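2-oxoglutarate-dependent dioxygenase DAO (Oryza sativa subsp. indica, PDB 6KUN) probably catalyses the irreversible iron- and 2-oxoglutarate-dependent oxidation of the auxin indole-3-acetic acid to inactive 2-oxoindole-3-acetic acid. Local coordinates at residues Tyr158-Asp163 with Val240-Ile245; Pro168-His173 with His232-Val237; Gly189-Leu194 with Val202-Leu207. All blocks are in the same frame, centred on the assembly; numbering follows the deposited sequence.

Interaction 1. Residues Tyr158-Asp163 with Val240-Ile245; sequences YNYTQD and VPRVSI. With AKG (2-oxoglutaric acid), chain G.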
loop_
_atom_site.group_PDB
_atom_site.type_symbol
_atom_site.label_atom_id
_atom_site.label_comp_id
_atom_site.label_asym_id
_atom_site.label_seq_id
_atom_site.Cartn_x
_atom_site.Cartn_y
_atom_site.Cartn_z
ATOM N N TYR B 158 7.755 -12.647 -8.557
ATOM C CA TYR B 158 8.932 -13.436 -8.164
ATOM C C TYR B 158 8.551 -14.194 -6.899
ATOM O O TYR B 158 8.221 -13.588 -5.876
ATOM C CB TYR B 158 10.173 -12.549 -7.964
ATOM C CG TYR B 158 10.483 -11.667 -9.172
ATOM C CD1 TYR B 158 9.727 -10.530 -9.432
ATOM C CD2 TYR B 158 11.509 -11.978 -10.054
ATOM C CE1 TYR B 158 9.979 -9.732 -10.527
ATOM C CE2 TYR B 158 11.769 -11.190 -11.158
ATOM C CZ TYR B 158 11.001 -10.062 -11.385
ATOM O OH TYR B 158 11.250 -9.257 -12.476
ATOM N N ASN B 159 8.541 -15.514 -6.982
ATOM C CA ASN B 159 8.038 -16.351 -5.895
ATOM C C ASN B 159 9.158 -16.683 -4.921
ATOM O O ASN B 159 9.710 -17.781 -4.886
ATOM C CB ASN B 159 7.392 -17.601 -6.468
ATOM C CG ASN B 159 6.129 -17.278 -7.208
ATOM O OD1 ASN B 159 5.214 -16.693 -6.630
ATOM N ND2 ASN B 159 6.089 -17.605 -8.494
ATOM N N TYR B 160 9.469 -15.693 -4.101
ATOM C CA TYR B 160 10.476 -15.826 -3.072
ATOM C C TYR B 160 10.010 -16.739 -1.951
ATOM O O TYR B 160 8.810 -16.890 -1.700
ATOM C CB TYR B 160 10.801 -14.453 -2.495
ATOM C CG TYR B 160 11.439 -13.475 -3.457
ATOM C CD1 TYR B 160 12.199 -13.917 -4.537
ATOM C CD2 TYR B 160 11.299 -12.106 -3.263
ATOM C CE1 TYR B 160 12.801 -13.034 -5.384
ATOM C CE2 TYR B 160 11.899 -11.204 -4.111
ATOM C CZ TYR B 160 12.646 -11.676 -5.169
ATOM O OH TYR B 160 13.241 -10.781 -6.000
ATOM N N THR B 161 10.986 -17.340 -1.271
ATOM C CA THR B 161 10.767 -18.180 -0.108
ATOM C C THR B 161 11.878 -17.888 0.890
ATOM O O THR B 161 12.788 -17.069 0.638
ATOM C CB THR B 161 10.788 -19.650 -0.500
ATOM O OG1 THR B 161 12.149 -19.981 -0.802
ATOM C CG2 THR B 161 9.889 -19.918 -1.740
ATOM N N GLN B 162 11.837 -18.574 2.031
ATOM C CA GLN B 162 12.908 -18.375 3.014
ATOM C C GLN B 162 14.274 -18.680 2.401
ATOM O O GLN B 162 15.273 -18.027 2.732
ATOM C CB GLN B 162 12.662 -19.238 4.254
ATOM C CG GLN B 162 11.390 -18.888 5.047
ATOM C CD GLN B 162 11.540 -17.663 5.951
ATOM O OE1 GLN B 162 12.623 -17.072 6.059
ATOM N NE2 GLN B 162 10.445 -17.274 6.604
ATOM N N ASP B 163 14.332 -19.646 1.479
ATOM C CA ASP B 163 15.597 -20.034 0.868
ATOM C C ASP B 163 16.110 -19.027 -0.163
ATOM O O ASP B 163 17.283 -19.108 -0.551
ATOM C CB ASP B 163 15.428 -21.403 0.210
ATOM C CG ASP B 163 15.076 -22.487 1.210
ATOM O OD1 ASP B 163 15.306 -22.263 2.426
ATOM O OD2 ASP B 163 14.569 -23.551 0.787
ATOM N N VAL B 240 8.847 -13.238 0.936
ATOM C CA VAL B 240 7.489 -13.182 0.391
ATOM C C VAL B 240 7.529 -12.821 -1.092
ATOM O O VAL B 240 8.479 -12.175 -1.552
ATOM C CB VAL B 240 6.628 -12.174 1.176
ATOM C CG1 VAL B 240 6.650 -12.517 2.651
ATOM C CG2 VAL B 240 7.161 -10.759 0.977
ATOM N N PRO B 241 6.548 -13.243 -1.882
ATOM C CA PRO B 241 6.558 -12.907 -3.315
ATOM C C PRO B 241 6.613 -11.401 -3.557
ATOM O O PRO B 241 5.949 -10.620 -2.871
ATOM C CB PRO B 241 5.240 -13.491 -3.829
ATOM C CG PRO B 241 4.834 -14.512 -2.813
ATOM C CD PRO B 241 5.396 -14.072 -1.495
ATOM N N ARG B 242 7.379 -11.007 -4.570
ATOM C CA ARG B 242 7.449 -9.614 -4.996
ATOM C C ARG B 242 6.704 -9.420 -6.317
ATOM O O ARG B 242 7.018 -10.063 -7.318
ATOM C CB ARG B 242 8.905 -9.170 -5.141
ATOM C CG ARG B 242 9.080 -7.831 -5.841
ATOM C CD ARG B 242 10.539 -7.411 -5.871
ATOM N NE ARG B 242 10.735 -6.166 -6.608
ATOM C CZ ARG B 242 10.701 -6.068 -7.933
ATOM N NH1 ARG B 242 10.480 -7.146 -8.673
ATOM N NH2 ARG B 242 10.890 -4.894 -8.519
ATOM N N VAL B 243 5.716 -8.530 -6.308
ATOM C CA VAL B 243 4.895 -8.268 -7.481
ATOM C C VAL B 243 5.207 -6.874 -8.015
ATOM O O VAL B 243 5.333 -5.895 -7.253
ATOM C CB VAL B 243 3.396 -8.432 -7.183
ATOM C CG1 VAL B 243 2.603 -7.986 -8.354
ATOM C CG2 VAL B 243 3.111 -9.901 -6.861
ATOM N N SER B 244 5.360 -6.794 -9.331
ATOM C CA SER B 244 5.675 -5.525 -9.946
ATOM C C SER B 244 4.948 -5.402 -11.263
ATOM O O SER B 244 4.474 -6.384 -11.830
ATOM C CB SER B 244 7.196 -5.345 -10.155
ATOM O OG SER B 244 7.716 -6.219 -11.119
ATOM N N ILE B 245 4.862 -4.167 -11.731
ATOM C CA ILE B 245 4.235 -3.829 -12.998
ATOM C C ILE B 245 5.207 -2.913 -13.733
ATOM O O ILE B 245 5.788 -1.977 -13.139
ATOM C CB ILE B 245 2.891 -3.136 -12.758
ATOM C CG1 ILE B 245 2.023 -3.966 -11.815
ATOM C CG2 ILE B 245 2.158 -2.929 -14.016
ATOM C CD1 ILE B 245 0.858 -3.222 -11.302
HETATM C C1 AKG G . 13.248 -4.604 -15.148
HETATM O O1 AKG G . 12.495 -3.663 -14.816
HETATM O O2 AKG G . 13.574 -4.801 -16.339
HETATM C C2 AKG G . 13.763 -5.499 -14.116
HETATM O O5 AKG G . 14.965 -5.615 -13.949
HETATM C C3 AKG G . 12.798 -6.280 -13.257
HETATM C C4 AKG G . 11.627 -5.386 -12.867
HETATM C C5 AKG G . 10.675 -6.160 -11.986
HETATM O O3 AKG G . 10.550 -5.810 -10.792
HETATM O O4 AKG G . 10.048 -7.120 -12.483
#

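Interaction 2. Residues Pro168-His173 with His232-Val237; sequences PGVQVH and HRVQCV. With AKG (2-oxoglutaric acid), chain G.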
loop_
_atom_site.group_PDB
_atom_site.type_symbol
_atom_site.label_atom_id
_atom_site.label_comp_id
_atom_site.label_asym_id
_atom_site.label_seq_id
_atom_site.Cartn_x
_atom_site.Cartn_y
_atom_site.Cartn_z
ATOM N N PRO B 168 20.134 -13.010 -5.685
ATOM C CA PRO B 168 19.583 -12.141 -6.738
ATOM C C PRO B 168 18.231 -12.629 -7.242
ATOM O O PRO B 168 18.059 -13.802 -7.588
ATOM C CB PRO B 168 20.646 -12.207 -7.845
ATOM C CG PRO B 168 21.915 -12.484 -7.123
ATOM C CD PRO B 168 21.558 -13.332 -5.914
ATOM N N GLY B 169 17.268 -11.707 -7.310
ATOM C CA GLY B 169 15.995 -11.995 -7.951
ATOM C C GLY B 169 16.059 -11.901 -9.473
ATOM O O GLY B 169 15.406 -12.672 -10.185
ATOM N N VAL B 170 16.817 -10.934 -9.985
ATOM C CA VAL B 170 17.101 -10.829 -11.410
ATOM C C VAL B 170 18.524 -10.299 -11.534
ATOM O O VAL B 170 18.914 -9.406 -10.767
ATOM C CB VAL B 170 16.084 -9.941 -12.192
ATOM C CG1 VAL B 170 15.005 -9.332 -11.290
ATOM C CG2 VAL B 170 16.775 -8.845 -13.033
ATOM N N GLN B 171 19.296 -10.867 -12.480
ATOM C CA GLN B 171 20.699 -10.549 -12.656
ATOM C C GLN B 171 20.882 -9.159 -13.291
ATOM O O GLN B 171 19.918 -8.536 -13.763
ATOM C CB GLN B 171 21.401 -11.560 -13.570
ATOM C CG GLN B 171 20.869 -12.985 -13.587
ATOM C CD GLN B 171 21.114 -13.670 -14.947
ATOM O OE1 GLN B 171 21.612 -13.044 -15.891
ATOM N NE2 GLN B 171 20.752 -14.946 -15.048
ATOM N N VAL B 172 22.142 -8.707 -13.384
ATOM C CA VAL B 172 22.430 -7.340 -13.807
ATOM C C VAL B 172 22.256 -7.191 -15.320
ATOM O O VAL B 172 22.941 -7.851 -16.101
ATOM C CB VAL B 172 23.852 -6.916 -13.404
ATOM C CG1 VAL B 172 24.051 -5.474 -13.883
ATOM C CG2 VAL B 172 24.080 -7.035 -11.921
ATOM N N HIS B 173 21.451 -6.216 -15.723
ATOM C CA HIS B 173 21.220 -5.978 -17.131
ATOM C C HIS B 173 20.736 -4.552 -17.307
ATOM O O HIS B 173 20.397 -3.860 -16.343
ATOM C CB HIS B 173 20.169 -6.936 -17.673
ATOM C CG HIS B 173 18.819 -6.710 -17.065
ATOM N ND1 HIS B 173 18.568 -6.896 -15.721
ATOM C CD2 HIS B 173 17.660 -6.267 -17.599
ATOM C CE1 HIS B 173 17.308 -6.611 -15.460
ATOM N NE2 HIS B 173 16.736 -6.231 -16.585
ATOM N N HIS B 232 20.842 -2.405 -13.812
ATOM C CA HIS B 232 20.023 -2.668 -12.650
ATOM C C HIS B 232 19.854 -4.161 -12.435
ATOM O O HIS B 232 20.040 -4.984 -13.339
ATOM C CB HIS B 232 18.639 -1.984 -12.714
ATOM C CG HIS B 232 17.796 -2.393 -13.887
ATOM N ND1 HIS B 232 17.992 -1.895 -15.154
ATOM C CD2 HIS B 232 16.728 -3.217 -13.974
ATOM C CE1 HIS B 232 17.099 -2.412 -15.975
ATOM N NE2 HIS B 232 16.317 -3.214 -15.285
ATOM N N ARG B 233 19.501 -4.484 -11.195
ATOM C CA ARG B 233 19.244 -5.848 -10.784
ATOM C C ARG B 233 18.195 -5.805 -9.674
ATOM O O ARG B 233 17.764 -4.737 -9.232
ATOM C CB ARG B 233 20.533 -6.526 -10.319
ATOM C CG ARG B 233 21.010 -6.006 -8.984
ATOM C CD ARG B 233 22.437 -6.420 -8.664
ATOM N NE ARG B 233 22.837 -5.899 -7.354
ATOM C CZ ARG B 233 23.990 -6.181 -6.756
ATOM N NH1 ARG B 233 24.861 -6.979 -7.353
ATOM N NH2 ARG B 233 24.269 -5.659 -5.560
ATOM N N VAL B 234 17.811 -6.978 -9.202
ATOM C CA VAL B 234 16.859 -7.089 -8.097
ATOM C C VAL B 234 17.354 -8.156 -7.130
ATOM O O VAL B 234 17.347 -9.349 -7.469
ATOM C CB VAL B 234 15.450 -7.435 -8.596
ATOM C CG1 VAL B 234 14.540 -7.681 -7.392
ATOM C CG2 VAL B 234 14.908 -6.314 -9.442
ATOM N N GLN B 235 17.781 -7.735 -5.937
ATOM C CA GLN B 235 18.093 -8.681 -4.878
ATOM C C GLN B 235 16.820 -9.151 -4.187
ATOM O O GLN B 235 15.897 -8.363 -3.965
ATOM C CB GLN B 235 18.985 -8.045 -3.811
ATOM C CG GLN B 235 20.442 -7.972 -4.144
ATOM C CD GLN B 235 21.236 -7.411 -2.979
ATOM O OE1 GLN B 235 20.738 -7.340 -1.854
ATOM N NE2 GLN B 235 22.471 -7.000 -3.245
ATOM N N CYS B 236 16.794 -10.421 -3.813
ATOM C CA CYS B 236 15.733 -10.932 -2.953
ATOM C C CYS B 236 16.010 -10.470 -1.526
ATOM O O CYS B 236 17.045 -10.808 -0.933
ATOM C CB CYS B 236 15.627 -12.453 -2.999
ATOM S SG CYS B 236 14.401 -13.050 -1.731
ATOM N N VAL B 237 15.103 -9.673 -0.990
ATOM C CA VAL B 237 15.312 -9.056 0.301
ATOM C C VAL B 237 14.325 -9.552 1.334
ATOM O O VAL B 237 14.436 -9.170 2.509
ATOM C CB VAL B 237 15.270 -7.519 0.197
ATOM C CG1 VAL B 237 16.276 -7.029 -0.862
ATOM C CG2 VAL B 237 13.868 -7.038 -0.130
HETATM C C1 AKG G . 13.248 -4.604 -15.148
HETATM O O1 AKG G . 12.495 -3.663 -14.816
HETATM O O2 AKG G . 13.574 -4.801 -16.339
HETATM C C2 AKG G . 13.763 -5.499 -14.116
HETATM O O5 AKG G . 14.965 -5.615 -13.949
HETATM C C3 AKG G . 12.798 -6.280 -13.257
HETATM C C4 AKG G . 11.627 -5.386 -12.867
HETATM C C5 AKG G . 10.675 -6.160 -11.986
HETATM O O3 AKG G . 10.550 -5.810 -10.792
HETATM O O4 AKG G . 10.048 -7.120 -12.483
#

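Interaction 3. Residues Gly189-Leu194 with Val202-Leu207; sequences GGLEVL and VPVDPL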
loop_
_atom_site.group_PDB
_atom_site.type_symbol
_atom_site.label_atom_id
_atom_site.label_comp_id
_atom_site.label_asym_id
_atom_site.label_seq_id
_atom_site.Cartn_x
_atom_site.Cartn_y
_atom_site.Cartn_z
ATOM N N GLY B 189 11.027 -4.649 -1.612
ATOM C CA GLY B 189 11.886 -3.885 -2.495
ATOM C C GLY B 189 12.761 -4.806 -3.313
ATOM O O GLY B 189 12.290 -5.762 -3.939
ATOM N N GLY B 190 14.057 -4.539 -3.298
ATOM C CA GLY B 190 15.019 -5.370 -3.986
ATOM C C GLY B 190 15.639 -4.740 -5.215
ATOM O O GLY B 190 16.731 -5.165 -5.612
ATOM N N LEU B 191 14.977 -3.770 -5.848
ATOM C CA LEU B 191 15.550 -3.152 -7.039
ATOM C C LEU B 191 16.783 -2.360 -6.644
ATOM O O LEU B 191 16.772 -1.603 -5.669
ATOM C CB LEU B 191 14.547 -2.239 -7.745
ATOM C CG LEU B 191 15.068 -1.553 -9.015
ATOM C CD1 LEU B 191 15.445 -2.474 -10.160
ATOM C CD2 LEU B 191 14.042 -0.539 -9.504
ATOM N N GLU B 192 17.849 -2.534 -7.417
ATOM C CA GLU B 192 19.094 -1.821 -7.183
ATOM C C GLU B 192 19.594 -1.344 -8.541
ATOM O O GLU B 192 19.429 -2.038 -9.557
ATOM C CB GLU B 192 20.119 -2.737 -6.511
ATOM C CG GLU B 192 19.733 -3.228 -5.094
ATOM C CD GLU B 192 20.831 -4.085 -4.482
ATOM O OE1 GLU B 192 21.758 -4.472 -5.226
ATOM O OE2 GLU B 192 20.769 -4.368 -3.264
ATOM N N VAL B 193 20.153 -0.159 -8.559
ATOM C CA VAL B 193 20.739 0.403 -9.776
ATOM C C VAL B 193 22.206 0.730 -9.528
ATOM O O VAL B 193 22.609 1.119 -8.428
ATOM C CB VAL B 193 19.988 1.669 -10.236
ATOM C CG1 VAL B 193 18.512 1.335 -10.515
ATOM C CG2 VAL B 193 20.120 2.732 -9.179
ATOM N N LEU B 194 22.997 0.570 -10.577
ATOM C CA LEU B 194 24.409 0.911 -10.557
ATOM C C LEU B 194 24.554 2.406 -10.754
ATOM O O LEU B 194 24.530 2.899 -11.885
ATOM C CB LEU B 194 25.140 0.157 -11.660
ATOM C CG LEU B 194 26.654 0.132 -11.525
ATOM C CD1 LEU B 194 27.256 1.496 -11.366
ATOM C CD2 LEU B 194 27.000 -0.719 -10.316
ATOM N N VAL B 202 23.031 0.645 -5.598
ATOM C CA VAL B 202 22.295 1.316 -4.531
ATOM C C VAL B 202 20.827 0.931 -4.635
ATOM O O VAL B 202 20.278 0.850 -5.749
ATOM C CB VAL B 202 22.453 2.839 -4.607
ATOM C CG1 VAL B 202 23.922 3.206 -4.497
ATOM C CG2 VAL B 202 21.845 3.354 -5.890
ATOM N N PRO B 203 20.149 0.685 -3.517
ATOM C CA PRO B 203 18.761 0.235 -3.608
ATOM C C PRO B 203 17.853 1.363 -4.061
ATOM O O PRO B 203 18.084 2.542 -3.799
ATOM C CB PRO B 203 18.435 -0.224 -2.184
ATOM C CG PRO B 203 19.786 -0.490 -1.558
ATOM C CD PRO B 203 20.700 0.528 -2.162
ATOM N N VAL B 204 16.824 0.977 -4.812
ATOM C CA VAL B 204 15.744 1.906 -5.104
ATOM C C VAL B 204 14.602 1.418 -4.218
ATOM O O VAL B 204 13.795 0.560 -4.630
ATOM C CB VAL B 204 15.399 1.923 -6.608
ATOM C CG1 VAL B 204 14.396 3.018 -6.877
ATOM C CG2 VAL B 204 16.677 2.145 -7.404
ATOM N N ASP B 205 14.592 1.874 -2.980
ATOM C CA ASP B 205 13.589 1.430 -2.030
ATOM C C ASP B 205 12.214 1.892 -2.493
ATOM O O ASP B 205 12.062 3.030 -2.950
ATOM C CB ASP B 205 13.906 1.972 -0.637
ATOM C CG ASP B 205 15.114 1.297 -0.021
ATOM O OD1 ASP B 205 15.182 0.051 -0.094
ATOM O OD2 ASP B 205 16.001 1.998 0.511
ATOM N N PRO B 206 11.200 1.033 -2.406
ATOM C CA PRO B 206 9.870 1.436 -2.882
ATOM C C PRO B 206 9.351 2.645 -2.117
ATOM O O PRO B 206 9.624 2.821 -0.922
ATOM C CB PRO B 206 9.004 0.189 -2.639
ATOM C CG PRO B 206 9.726 -0.595 -1.592
ATOM C CD PRO B 206 11.192 -0.301 -1.767
ATOM N N LEU B 207 8.615 3.496 -2.828
ATOM C CA LEU B 207 7.967 4.671 -2.233
ATOM C C LEU B 207 6.530 4.730 -2.735
ATOM O O LEU B 207 6.316 5.028 -3.930
ATOM C CB LEU B 207 8.722 5.940 -2.597
ATOM C CG LEU B 207 8.277 7.291 -2.037
ATOM C CD1 LEU B 207 6.852 7.663 -2.428
ATOM C CD2 LEU B 207 8.447 7.312 -0.518
#

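Interaction 1. Residues Tyr158-Asp163 with Val240-Ile245
The Tyr158 ring has Arg242 O and O4 of 2-oxoglutarate in plane at its edge, and the guanidinium of Arg242 comes up obliquely, NH1 lying 3.2 Å from Tyr158 CE1. Ring and guanidinium run side by side in the same direction, their planes turned 59° apart. The guanidinium in turn has Tyr158 CE1 and 2-oxoglutarate O3 at its own edge. Further back, Tyr158 O lies over one face of the Tyr160 ring, offset toward its rim, while Val240 O sits near the ring plane, 3.3 Å from Tyr160 CD2; CE2 of this ring rests on Arg242 CB. The backbones are tied by an antiparallel hydrogen-bonded pair: Tyr158 N gives a nearly straight bond (168°) to Arg242 O at 3.0 Å, and Arg242 N returns one to Tyr158 O. Tyr158 O also takes a CA-H contact from Pro241 before the chain leaves through an inverse gamma turn centred on Asn159. This is the end of strand 151-158 lying against strand 242-249 in the larger sheet of the jelly roll, and Arg242 and Ser244 form the Arg-X-Ser motif by which plant 2-oxoglutarate dioxygenases hold the C5 carboxylate. With CG anti to its backbone N (chi1 168°) and the chain extended to NE, Arg242 brings both NH1 and NH2 to 2-oxoglutarate O3, whose modelled place is less certain. Tyr158 OH serves the other oxygen, donating a very short 2.5 Å bond to 2-oxoglutarate O4. A phenylalanine here would probably weaken the hold on the carboxylate, since the hydroxyl bonded to O4 would be gone. Ser244 OG stands 2.8 Å from that 2-oxoglutarate O4 and is itself hydrogen-bonded to Asn156 ND2.

Interaction 2. Residues Pro168-His173 with His232-Val237
Val234 O accepts two backbone protons. Gly169 N approaches Val234 O nearly along the C=O axis at a very short 2.4 Å, and Val170 N reaches the same Val234 O at 3.0 Å on a lone pair. Two residues facing one make a classic beta bulge; a side chain on Gly169 would run into that same oxygen. Val170 O is repaid by Val234 N in an almost straight bond (171°), and the two valines meet tightly, Val170 CG1 lying 3.3 Å from Val234 CB. A second one-residue shift leads to His173 and His232, a hydrogen-bonded pair whose backbone N and O atoms satisfy each other both ways. Both imidazoles take the crowded first torsion, with CG between N and the carbonyl carbon. His173 ND1 donates to Gln171 O at 2.9 Å, close to its ring plane, which fixes the ring's rotation; His232 ND1 has a weak bond to Val230 O. His173 NE2 and His232 NE2, 3.3 Å apart and not bonded to each other, both point at 2-oxoglutarate O2 through long, weak bonds. Converging NE2 atoms with Asp175 beside them are consistent with the two-histidine, one-carboxylate facial triad that is predicted to bind iron here.

Interaction 3. Residues Gly189-Leu194 with Val202-Leu207
Glu192 lies with CG anti to its carbonyl carbon (chi1 -64°) and the chain extended beyond. Its CB passes 3.7 Å from Val202 O, the carbonyl that also receives a CA-H contact from Glu192 CA. Glu192 CG comes 3.9 Å from Pro203 CA, and beyond it the chain rises away from the sheet, across the line of the partner strand. At the tip the carboxylate divides its roles: OE2 comes beside Pro203 CG, while OE1 forms a salt bridge with Arg233 NE, which satisfies that oxygen. Glu192 and Pro203 are a non-hydrogen-bonded antiparallel pair with their side chains on the same face of the sheet. Beside them, Val193 and Val202 exchange backbone bonds in both directions, and Val204 N gives a short, straight bond to Leu191 O, 2.7 Å and 175°, from above the carbonyl plane. Val204 turns toward the opposite strand: its CB rests against Leu191 CD2, and its CG2 meets Val193 CG1 at 3.7 Å, the two valines crossing at about a right angle. Where the strands part, Pro206 CD packs 3.7 Å from Gly189 CA, leaving little room for a side chain there, and Gly190 has a positive phi (109°) that calls for glycine. The pair is a beta hairpin at the margin of the smaller, four-stranded jelly-roll sheet: strand 201-203 is its outermost strand within the chain, strand 232-235 flanks 191-194 on the other side, and Val193 and Val204 reach across to Cys33 and Arg35 of strand 33-37 in the larger sheet.

How the interactions relate
Interactions 1 and 2 meet 2-oxoglutarate at opposite ends: residues 158-163 with 240-245 hold the C5 carboxylate, while the histidines of interaction 2 lie by the predicted iron site and the keto acid end, only weakly bonded to it. Their centres are 12 Å apart, and Tyr160 bridges them, its CG 3.5 Å from Cys236 SG. Interaction 3 backs the site, Leu191 and Val193 packing on His232. Strand 191-194 borders strand 232-235, where Gln235 N probably bonds to Gly190 O at 2.8 Å, and the Leu191 side chain is about 5 Å from 2-oxoglutarate (nearest atoms). Gly189 O sits 3.1 Å from Arg242 CD, joining interactions 1 and 3. Bound indole-3-acetic acid is about 7 Å from the His173 side chain (nearest atoms).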